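Local coordinates for protein 3',5'-cyclic-nucleotide phosphodiesterase 1 (Saccharomyces cerevisiae, PDB 4OJV) that belongs to the class-II cyclic-nucleotide phosphodiesterases, metallohydrolase-fold enzymes whose active site holds a pair of zinc ions, at residues E279-L284 with H326-P331. Numbering follows the deposited sequence.
Sequences ECSCPL and HVKSTP. With ZN (zinc ion), chain E; SO4 (sulfate ion), chain B.
H326 and S281 meet through a bond from ND1 to OG (3.0 Å) that lies somewhat out of the imidazole plane, a worked example of second-shell support for a metal ligand. The far nitrogen of H326, NE2, binds zinc at 2.1 Å, alongside D132, H133 and D244. S281 OG in turn donates to E279 OE2 (2.7 Å), entering from above the carboxylate plane; S281 N reaches the same oxygen from the same face, on its anti side. The other carboxylate oxygen, OE1, accepts from H294 and V245. K328, bent at its last torsion (chi4 -65°), hydrogen-bonds through NZ to O2 of a sulfate (2.8 Å) probably from the crystallisation liquor.

Backbone bonding joins the loops that follow parallel strands 273-279 and 321-325. K328 N donates to S281 O almost linearly (172°), on a carbonyl lone pair, and a water bridges S281 O and K328 O. S281 CA also makes a CH···O contact with H326 O at 3.3 Å.

Van der Waals contact is slight: CB of E279 on CB of H326, V327 CG2 on C280 O (3.4 Å), and the K328 chain alongside S281 CB.

Held at both nitrogens, by zinc and by a hydroxyl that E279 orients, the imidazole is restricted in rotation, and the buried carboxylate would probably make H326 a more electron-rich ligand.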
ATOM      1  N   GLU A 279      -0.876 -15.588  12.510  1.00 10.50           N
ATOM      2  CA  GLU A 279      -0.124 -14.451  13.000  1.00 11.02           C
ATOM      3  C   GLU A 279       0.570 -14.679  14.336  1.00 11.55           C
ATOM      4  O   GLU A 279       0.112 -15.463  15.184  1.00 11.75           O
ATOM      5  CB  GLU A 279      -1.010 -13.215  13.126  1.00 10.66           C
ATOM      6  CG  GLU A 279      -2.062 -13.264  14.229  1.00 11.14           C
ATOM      7  CD  GLU A 279      -2.302 -11.884  14.812  1.00 10.69           C
ATOM      8  OE1 GLU A 279      -3.331 -11.267  14.473  1.00 11.16           O
ATOM      9  OE2 GLU A 279      -1.439 -11.416  15.591  1.00 11.05           O
ATOM     10  N   CYS A 280       1.655 -13.935  14.524  1.00 12.20           N
ATOM     11  CA  CYS A 280       2.098 -13.577  15.860  1.00 11.71           C
ATOM     12  C   CYS A 280       2.593 -12.145  15.740  1.00 11.76           C
ATOM     13  O   CYS A 280       3.772 -11.899  15.482  1.00 13.06           O
ATOM     14  CB  CYS A 280       3.172 -14.529  16.383  1.00 12.19           C
ATOM     15  SG  CYS A 280       3.438 -14.343  18.156  1.00 13.15           S
ATOM     16  N   SER A 281       1.679 -11.191  15.891  1.00 11.09           N
ATOM     17  CA  SER A 281       2.003  -9.808  15.580  1.00 11.55           C
ATOM     18  C   SER A 281       3.083  -9.229  16.476  1.00 11.57           C
ATOM     19  O   SER A 281       3.865  -8.385  16.035  1.00 11.58           O
ATOM     20  CB  SER A 281       0.763  -8.925  15.682  1.00 11.83           C
ATOM     21  OG  SER A 281      -0.174  -9.190  14.657  1.00 11.58           O
ATOM     22  N   CYS A 282       3.094  -9.659  17.738  1.00 12.56           N
ATOM     23  CA  CYS A 282       3.913  -9.022  18.760  1.00 13.49           C
ATOM     24  C   CYS A 282       4.747 -10.035  19.526  1.00 13.80           C
ATOM     25  O   CYS A 282       4.319 -11.187  19.703  1.00 13.79           O
ATOM     26  CB  CYS A 282       3.024  -8.319  19.774  1.00 15.92           C
ATOM     27  SG  CYS A 282       1.927  -7.082  19.078  1.00 17.66           S
ATOM     28  N   PRO A 283       5.931  -9.610  20.017  1.00 14.93           N
ATOM     29  CA  PRO A 283       6.711 -10.435  20.938  1.00 15.66           C
ATOM     30  C   PRO A 283       6.089 -10.421  22.332  1.00 15.24           C
ATOM     31  O   PRO A 283       5.111  -9.707  22.580  1.00 17.32           O
ATOM     32  CB  PRO A 283       8.068  -9.733  20.964  1.00 16.90           C
ATOM     33  CG  PRO A 283       7.742  -8.300  20.715  1.00 19.10           C
ATOM     34  CD  PRO A 283       6.589  -8.316  19.745  1.00 16.46           C
ATOM     35  N   LEU A 284       6.681 -11.187  23.246  1.00 16.07           N
ATOM     36  CA  LEU A 284       6.188 -11.243  24.623  1.00 18.01           C
ATOM     37  C   LEU A 284       6.208  -9.897  25.347  1.00 19.62           C
ATOM     38  O   LEU A 284       5.351  -9.654  26.203  1.00 24.59           O
ATOM     39  CB  LEU A 284       6.963 -12.280  25.434  1.00 18.51           C
ATOM     40  CG  LEU A 284       6.699 -13.749  25.091  1.00 18.50           C
ATOM     41  CD1 LEU A 284       7.724 -14.635  25.782  1.00 19.75           C
ATOM     42  CD2 LEU A 284       5.281 -14.166  25.461  1.00 20.41           C
ATOM     43  N   HIS A 326       2.326 -11.743   9.691  1.00 10.53           N
ATOM     44  CA  HIS A 326       1.768 -10.498  10.232  1.00 11.26           C
ATOM     45  C   HIS A 326       2.550  -9.962  11.404  1.00 11.05           C
ATOM     46  O   HIS A 326       1.999  -9.346  12.304  1.00 12.33           O
ATOM     47  CB  HIS A 326       0.292 -10.719  10.608  1.00 11.75           C
ATOM     48  CG  HIS A 326      -0.538  -9.463  10.666  1.00 10.87           C
ATOM     49  ND1 HIS A 326      -0.628  -8.697  11.776  1.00 11.96           N
ATOM     50  CD2 HIS A 326      -1.386  -8.891   9.728  1.00 11.22           C
ATOM     51  CE1 HIS A 326      -1.456  -7.669  11.543  1.00 11.17           C
ATOM     52  NE2 HIS A 326      -1.932  -7.789  10.298  1.00 11.28           N
ATOM     53  N   VAL A 327       3.861 -10.173  11.406  1.00 10.98           N
ATOM     54  CA  VAL A 327       4.685  -9.600  12.466  1.00 11.05           C
ATOM     55  C   VAL A 327       4.784  -8.089  12.245  1.00 10.78           C
ATOM     56  O   VAL A 327       5.049  -7.623  11.135  1.00 10.87           O
ATOM     57  CB  VAL A 327       6.081 -10.253  12.541  1.00 11.07           C
ATOM     58  CG1 VAL A 327       6.947  -9.568  13.593  1.00 12.12           C
ATOM     59  CG2 VAL A 327       5.949 -11.739  12.852  1.00 12.32           C
ATOM     60  N   LYS A 328       4.555  -7.334  13.313  1.00 10.07           N
ATOM     61  CA  LYS A 328       4.602  -5.879  13.236  1.00 10.90           C
ATOM     62  C   LYS A 328       6.016  -5.349  13.417  1.00 10.49           C
ATOM     63  O   LYS A 328       6.840  -5.952  14.120  1.00 11.77           O
ATOM     64  CB  LYS A 328       3.683  -5.287  14.301  1.00 11.91           C
ATOM     65  CG  LYS A 328       2.211  -5.493  13.978  1.00 12.34           C
ATOM     66  CD  LYS A 328       1.286  -4.886  15.025  1.00 14.15           C
ATOM     67  CE  LYS A 328      -0.190  -5.030  14.668  1.00 14.79           C
ATOM     68  NZ  LYS A 328      -0.624  -4.292  13.443  1.00 15.35           N
ATOM     69  N   SER A 329       6.307  -4.207  12.798  1.00 11.14           N
ATOM     70  CA  SER A 329       7.529  -3.475  13.154  1.00 12.54           C
ATOM     71  C   SER A 329       7.393  -2.928  14.565  1.00 13.81           C
ATOM     72  O   SER A 329       6.286  -2.738  15.091  1.00 15.29           O
ATOM     73  CB  SER A 329       7.794  -2.296  12.219  1.00 14.22           C
ATOM     74  OG  SER A 329       7.959  -2.706  10.890  1.00 13.71           O
ATOM     75  N   THR A 330       8.529  -2.660  15.178  1.00 15.27           N
ATOM     76  CA  THR A 330       8.573  -2.060  16.490  1.00 16.28           C
ATOM     77  C   THR A 330       9.911  -1.335  16.549  1.00 16.72           C
ATOM     78  O   THR A 330      10.856  -1.746  15.876  1.00 16.61           O
ATOM     79  CB  THR A 330       8.421  -3.127  17.603  1.00 18.74           C
ATOM     80  OG1 THR A 330       8.470  -2.494  18.882  1.00 22.87           O
ATOM     81  CG2 THR A 330       9.504  -4.192  17.522  1.00 21.30           C
ATOM     82  N   PRO A 331       9.991  -0.227  17.303  1.00 17.03           N
ATOM     83  CA  PRO A 331      11.273   0.479  17.392  1.00 18.07           C
ATOM     84  C   PRO A 331      12.224  -0.177  18.408  1.00 17.98           C
ATOM     85  O   PRO A 331      12.645   0.453  19.381  1.00 21.89           O
ATOM     86  CB  PRO A 331      10.864   1.896  17.817  1.00 19.79           C
ATOM     87  CG  PRO A 331       9.583   1.704  18.548  1.00 20.54           C
ATOM     88  CD  PRO A 331       8.885   0.540  17.913  1.00 18.50           C
TER
HETATM   89 ZN    ZN E 404      -3.777  -6.929   9.758  1.00 12.85          ZN
HETATM   90  S   SO4 B 401      -4.108  -4.697  12.368  1.00 17.23           S
HETATM   91  O1  SO4 B 401      -4.348  -3.506  11.507  1.00 17.96           O
HETATM   92  O2  SO4 B 401      -3.403  -4.262  13.611  1.00 17.99           O
HETATM   93  O3  SO4 B 401      -5.402  -5.375  12.700  1.00 16.87           O
HETATM   94  O4  SO4 B 401      -3.217  -5.602  11.598  1.00 19.18           O
HETATM   95  O   HOH W   1       6.243  -7.050  16.596  1.00 14.47           O
HETATM   96  O   HOH W   2      -5.392  -5.753  10.029  1.00 13.33           O